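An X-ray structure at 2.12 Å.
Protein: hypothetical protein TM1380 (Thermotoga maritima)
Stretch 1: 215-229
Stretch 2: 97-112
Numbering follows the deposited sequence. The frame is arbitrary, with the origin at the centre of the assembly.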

# COMPACT_ATOMS: atom_id res chain seq x y z
N ARG B 215 2.75 8.80 -3.52
CA ARG B 215 3.77 7.94 -2.90
C ARG B 215 4.00 6.71 -3.75
O ARG B 215 3.05 6.04 -4.16
CB ARG B 215 3.26 7.49 -1.52
CG ARG B 215 4.28 7.37 -0.39
CD ARG B 215 3.70 7.93 0.96
N PHE B 216 5.28 6.44 -4.05
CA PHE B 216 5.73 5.24 -4.78
C PHE B 216 4.97 3.96 -4.35
O PHE B 216 4.41 3.28 -5.19
CB PHE B 216 7.25 5.10 -4.57
CG PHE B 216 7.78 3.72 -4.77
CD1 PHE B 216 7.94 3.20 -6.03
CD2 PHE B 216 8.13 2.93 -3.65
CE1 PHE B 216 8.39 1.90 -6.20
CE2 PHE B 216 8.59 1.64 -3.81
CZ PHE B 216 8.72 1.12 -5.08
N GLU B 217 4.97 3.63 -3.07
CA GLU B 217 4.38 2.36 -2.62
C GLU B 217 2.89 2.30 -2.88
O GLU B 217 2.34 1.25 -3.21
CB GLU B 217 4.69 2.12 -1.15
CG GLU B 217 6.20 1.82 -0.83
CD GLU B 217 6.44 1.27 0.61
OE1 GLU B 217 5.46 1.14 1.42
OE2 GLU B 217 7.63 0.94 0.91
N THR B 218 2.22 3.43 -2.75
CA THR B 218 0.77 3.51 -3.00
C THR B 218 0.43 3.39 -4.49
O THR B 218 -0.46 2.61 -4.88
CB THR B 218 0.22 4.81 -2.39
OG1 THR B 218 0.53 4.81 -1.00
CG2 THR B 218 -1.28 4.91 -2.52
N ALA B 219 1.12 4.15 -5.33
CA ALA B 219 0.92 4.05 -6.79
C ALA B 219 1.13 2.63 -7.32
O ALA B 219 0.42 2.21 -8.23
CB ALA B 219 1.88 4.97 -7.52
N ALA B 220 2.16 1.94 -6.83
CA ALA B 220 2.47 0.59 -7.30
C ALA B 220 1.41 -0.43 -6.89
O ALA B 220 1.02 -1.29 -7.66
CB ALA B 220 3.78 0.18 -6.76
N ILE B 221 0.93 -0.31 -5.66
CA ILE B 221 -0.13 -1.20 -5.17
C ILE B 221 -1.41 -0.95 -5.90
O ILE B 221 -2.10 -1.87 -6.31
CB ILE B 221 -0.34 -0.99 -3.63
CG1 ILE B 221 0.84 -1.64 -2.87
CG2 ILE B 221 -1.66 -1.52 -3.19
CD1 ILE B 221 0.95 -1.29 -1.41
N LEU B 222 -1.75 0.33 -6.02
CA LEU B 222 -2.99 0.69 -6.67
C LEU B 222 -2.99 0.28 -8.15
O LEU B 222 -3.98 -0.25 -8.68
CB LEU B 222 -3.21 2.18 -6.51
CG LEU B 222 -4.60 2.66 -6.78
CD1 LEU B 222 -5.58 2.00 -5.82
CD2 LEU B 222 -4.56 4.18 -6.67
N THR B 223 -1.88 0.49 -8.82
CA THR B 223 -1.79 0.19 -10.26
C THR B 223 -1.82 -1.29 -10.55
O THR B 223 -2.65 -1.76 -11.30
CB THR B 223 -0.54 0.83 -10.85
OG1 THR B 223 -0.63 2.25 -10.69
CG2 THR B 223 -0.40 0.49 -12.31
N VAL B 224 -0.90 -2.03 -9.95
CA VAL B 224 -0.80 -3.46 -10.20
C VAL B 224 -1.99 -4.16 -9.58
O VAL B 224 -2.51 -5.14 -10.11
CB VAL B 224 0.50 -4.00 -9.59
CG1 VAL B 224 0.61 -5.54 -9.73
CG2 VAL B 224 1.68 -3.32 -10.21
N GLY B 225 -2.43 -3.67 -8.45
CA GLY B 225 -3.58 -4.25 -7.75
C GLY B 225 -4.91 -4.08 -8.42
O GLY B 225 -5.74 -5.01 -8.41
N TYR B 226 -5.14 -2.92 -9.02
CA TYR B 226 -6.34 -2.72 -9.83
C TYR B 226 -6.36 -3.66 -11.04
O TYR B 226 -7.37 -4.26 -11.37
CB TYR B 226 -6.40 -1.29 -10.33
CG TYR B 226 -7.46 -1.07 -11.40
CD1 TYR B 226 -8.84 -1.10 -11.09
CD2 TYR B 226 -7.10 -0.85 -12.71
CE1 TYR B 226 -9.81 -0.90 -12.08
CE2 TYR B 226 -8.05 -0.63 -13.69
CZ TYR B 226 -9.38 -0.66 -13.39
OH TYR B 226 -10.29 -0.46 -14.41
N ILE B 227 -5.23 -3.72 -11.74
CA ILE B 227 -5.10 -4.60 -12.87
C ILE B 227 -5.32 -6.08 -12.47
O ILE B 227 -6.05 -6.78 -13.11
CB ILE B 227 -3.72 -4.37 -13.56
CG1 ILE B 227 -3.73 -3.01 -14.30
CG2 ILE B 227 -3.43 -5.52 -14.55
CD1 ILE B 227 -2.37 -2.35 -14.57
N ALA B 228 -4.70 -6.54 -11.40
CA ALA B 228 -4.88 -7.91 -10.92
C ALA B 228 -6.31 -8.21 -10.57
O ALA B 228 -6.82 -9.28 -10.82
CB ALA B 228 -4.00 -8.11 -9.69
N LEU B 229 -6.96 -7.24 -9.94
CA LEU B 229 -8.39 -7.30 -9.63
C LEU B 229 -9.25 -7.51 -10.86
O LEU B 229 -10.08 -8.39 -10.89
CB LEU B 229 -8.82 -6.00 -8.98
CG LEU B 229 -9.13 -6.02 -7.49
CD1 LEU B 229 -9.62 -4.60 -7.07
CD2 LEU B 229 -10.19 -7.05 -7.15
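Stretch 2, residues 97-112: ERTRFLIEKCVELGVD

Residues 97-112 pack on helix 216-229. Stretch 2 is helical from Glu97 to Glu108 and runs in nearly the same direction as stretch 1: the two axes cross at -22° and approach to 10.4 Å. Leu109 (phi/psi -94/17) is the first residue to leave helical geometry, Gly110 follows with positive phi (74/17), and Val111 is extended (-62/137). The backbones draw together along the pair, from 7.9 Å between Glu217 CA and Phe101 CA, through 7.1 Å between Ile221 CA and Lys105 CA, to 6.0 Å between Gly225 CA and Leu109 CA.

Aromatic contacts dominate the N-terminal end. Arg98 (chi1 m, chi2 t, chi3 p) lays its guanidinium flat on Phe216, with planes at 23° and Arg98 CZ 3.9 Å from the Phe216 ring centroid, a stacked cation-pi contact. Phe101 (chi1 t) points toward stretch 1 and fits as a knob among Phe216, Glu217, Ala220 and Ile221. Glu217 CG lies over one face of the Phe101 ring, 3.7 Å from that centroid, a CH-pi contact, while Ile221 CD1 meets Phe101 CZ at the edge at 3.7 Å. The two phenylalanine rings meet obliquely, planes at 58°, with Phe216 CE2 3.8 Å from Phe101 CD2.

Aliphatic packing continues the seam. Leu102 CD2 lies 3.9 Å from Ala220 CB, and Lys105 CG 3.9 Å from Ile221 CG1. Beyond them, Leu109 CD1 reaches Val224 CG1 at 3.8 Å; Val224 CG1 also touches Val111 CG2 at 4.0 Å, and Ala228 CB lies 4.4 Å from Leu109 CB. Two methyl-to-backbone contacts accompany these: Leu109 CD1 is 3.8 Å from Gly225 N, and Ala228 CB comes within 3.2 Å of Leu109 O.

No direct hydrogen bond joins the stretches. One water bridges them, donating to Glu217 OE2 at 2.6 Å and weakly to Glu97 O at 3.4 Å. Within stretch 2, Lys105 NZ forms a salt bridge with Glu108 OE1 at 2.9 Å.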

# COMPACT_ATOMS: atom_id res chain seq x y z
N GLU B 97 15.45 -1.57 -1.05
CA GLU B 97 14.21 -1.42 -0.30
C GLU B 97 12.99 -1.25 -1.25
O GLU B 97 11.87 -1.75 -0.97
CB GLU B 97 14.37 -0.21 0.63
CG GLU B 97 15.88 -0.17 1.27
CD GLU B 97 16.99 0.69 0.47
OE1 GLU B 97 17.08 1.93 0.68
OE2 GLU B 97 17.82 0.11 -0.30
N ARG B 98 13.20 -0.59 -2.40
CA ARG B 98 12.14 -0.45 -3.40
C ARG B 98 11.94 -1.78 -4.10
O ARG B 98 10.81 -2.19 -4.29
CB ARG B 98 12.50 0.60 -4.44
CG ARG B 98 12.33 1.99 -3.92
CD ARG B 98 13.02 3.03 -4.80
NE ARG B 98 12.24 3.37 -5.98
CZ ARG B 98 11.40 4.40 -6.07
NH1 ARG B 98 11.13 5.20 -5.03
NH2 ARG B 98 10.80 4.61 -7.22
N THR B 99 13.05 -2.43 -4.51
CA THR B 99 13.02 -3.71 -5.24
C THR B 99 12.38 -4.80 -4.41
O THR B 99 11.59 -5.52 -4.90
CB THR B 99 14.42 -4.11 -5.72
OG1 THR B 99 15.00 -3.03 -6.45
CG2 THR B 99 14.38 -5.27 -6.67
N ARG B 100 12.73 -4.91 -3.14
CA ARG B 100 12.18 -5.95 -2.31
C ARG B 100 10.67 -5.77 -2.18
O ARG B 100 9.91 -6.72 -2.28
CB ARG B 100 12.85 -5.90 -0.93
CG ARG B 100 12.37 -6.96 0.06
CD ARG B 100 12.84 -6.56 1.49
NE ARG B 100 12.18 -7.16 2.64
CZ ARG B 100 12.15 -8.46 2.99
NH1 ARG B 100 12.69 -9.41 2.22
NH2 ARG B 100 11.53 -8.82 4.13
N PHE B 101 10.25 -4.52 -1.95
CA PHE B 101 8.82 -4.12 -1.89
C PHE B 101 8.04 -4.51 -3.13
O PHE B 101 6.97 -5.12 -3.03
CB PHE B 101 8.69 -2.59 -1.63
CG PHE B 101 7.27 -2.11 -1.70
CD1 PHE B 101 6.42 -2.27 -0.62
CD2 PHE B 101 6.78 -1.54 -2.86
CE1 PHE B 101 5.07 -1.86 -0.72
CE2 PHE B 101 5.48 -1.16 -2.97
CZ PHE B 101 4.60 -1.32 -1.92
N LEU B 102 8.58 -4.20 -4.30
CA LEU B 102 7.88 -4.49 -5.53
C LEU B 102 7.72 -5.98 -5.77
O LEU B 102 6.65 -6.44 -6.15
CB LEU B 102 8.55 -3.86 -6.73
CG LEU B 102 8.51 -2.33 -6.82
CD1 LEU B 102 9.42 -1.86 -7.97
CD2 LEU B 102 7.08 -1.86 -7.03
N ILE B 103 8.80 -6.74 -5.58
CA ILE B 103 8.73 -8.18 -5.60
C ILE B 103 7.70 -8.77 -4.62
O ILE B 103 6.98 -9.70 -4.97
CB ILE B 103 10.07 -8.79 -5.20
CG1 ILE B 103 11.18 -8.38 -6.18
CG2 ILE B 103 9.99 -10.30 -5.16
CD1 ILE B 103 12.58 -8.66 -5.61
N GLU B 104 7.66 -8.26 -3.41
CA GLU B 104 6.71 -8.78 -2.39
C GLU B 104 5.28 -8.57 -2.81
O GLU B 104 4.40 -9.44 -2.65
CB GLU B 104 6.99 -8.13 -1.03
CG GLU B 104 8.14 -8.83 -0.24
CD GLU B 104 8.62 -8.14 1.08
OE1 GLU B 104 8.06 -7.11 1.54
OE2 GLU B 104 9.64 -8.65 1.61
N LYS B 105 5.03 -7.39 -3.34
CA LYS B 105 3.71 -7.01 -3.89
C LYS B 105 3.33 -7.80 -5.07
O LYS B 105 2.16 -8.14 -5.23
CB LYS B 105 3.69 -5.52 -4.22
CG LYS B 105 3.28 -4.62 -3.03
CD LYS B 105 3.86 -5.12 -1.71
CE LYS B 105 2.92 -4.98 -0.57
NZ LYS B 105 3.39 -5.76 0.64
N CYS B 106 4.28 -8.10 -5.94
CA CYS B 106 4.00 -9.01 -7.05
C CYS B 106 3.53 -10.41 -6.62
O CYS B 106 2.63 -10.99 -7.23
CB CYS B 106 5.24 -9.19 -7.91
SG CYS B 106 5.60 -7.82 -9.01
N VAL B 107 4.15 -10.98 -5.59
CA VAL B 107 3.65 -12.25 -5.02
C VAL B 107 2.25 -12.07 -4.52
O VAL B 107 1.35 -12.83 -4.82
CB VAL B 107 4.53 -12.74 -3.82
CG1 VAL B 107 4.01 -14.02 -3.22
CG2 VAL B 107 5.98 -12.91 -4.24
N GLU B 108 2.09 -11.04 -3.72
CA GLU B 108 0.84 -10.76 -3.08
C GLU B 108 -0.35 -10.57 -4.00
O GLU B 108 -1.44 -11.01 -3.69
CB GLU B 108 0.98 -9.48 -2.25
CG GLU B 108 0.24 -9.54 -1.03
CD GLU B 108 0.20 -8.23 -0.28
OE1 GLU B 108 1.21 -7.50 -0.28
OE2 GLU B 108 -0.86 -7.99 0.33
N LEU B 109 -0.13 -9.88 -5.10
CA LEU B 109 -1.15 -9.46 -6.04
C LEU B 109 -1.34 -10.41 -7.21
O LEU B 109 -1.93 -10.03 -8.25
CB LEU B 109 -0.83 -8.05 -6.60
CG LEU B 109 -0.81 -6.96 -5.50
CD1 LEU B 109 -0.29 -5.64 -6.01
CD2 LEU B 109 -2.20 -6.79 -4.92
N GLY B 110 -0.85 -11.62 -7.08
CA GLY B 110 -1.11 -12.62 -8.09
C GLY B 110 -0.38 -12.50 -9.42
O GLY B 110 -0.76 -13.13 -10.41
N VAL B 111 0.68 -11.72 -9.47
CA VAL B 111 1.54 -11.70 -10.65
C VAL B 111 2.18 -13.08 -10.87
O VAL B 111 2.60 -13.74 -9.92
CB VAL B 111 2.63 -10.59 -10.50
CG1 VAL B 111 3.70 -10.68 -11.54
CG2 VAL B 111 1.98 -9.20 -10.48
N ASP B 112 2.19 -13.50 -12.14
CA ASP B 112 2.74 -14.81 -12.57
C ASP B 112 4.23 -14.81 -12.94
O ASP B 112 4.91 -15.78 -12.69
CB ASP B 112 1.93 -15.36 -13.77
CG ASP B 112 0.48 -15.57 -13.42
OD1 ASP B 112 0.17 -16.34 -12.48
OD2 ASP B 112 -0.37 -14.93 -14.04
O HOH W 1 9.64 0.84 -0.66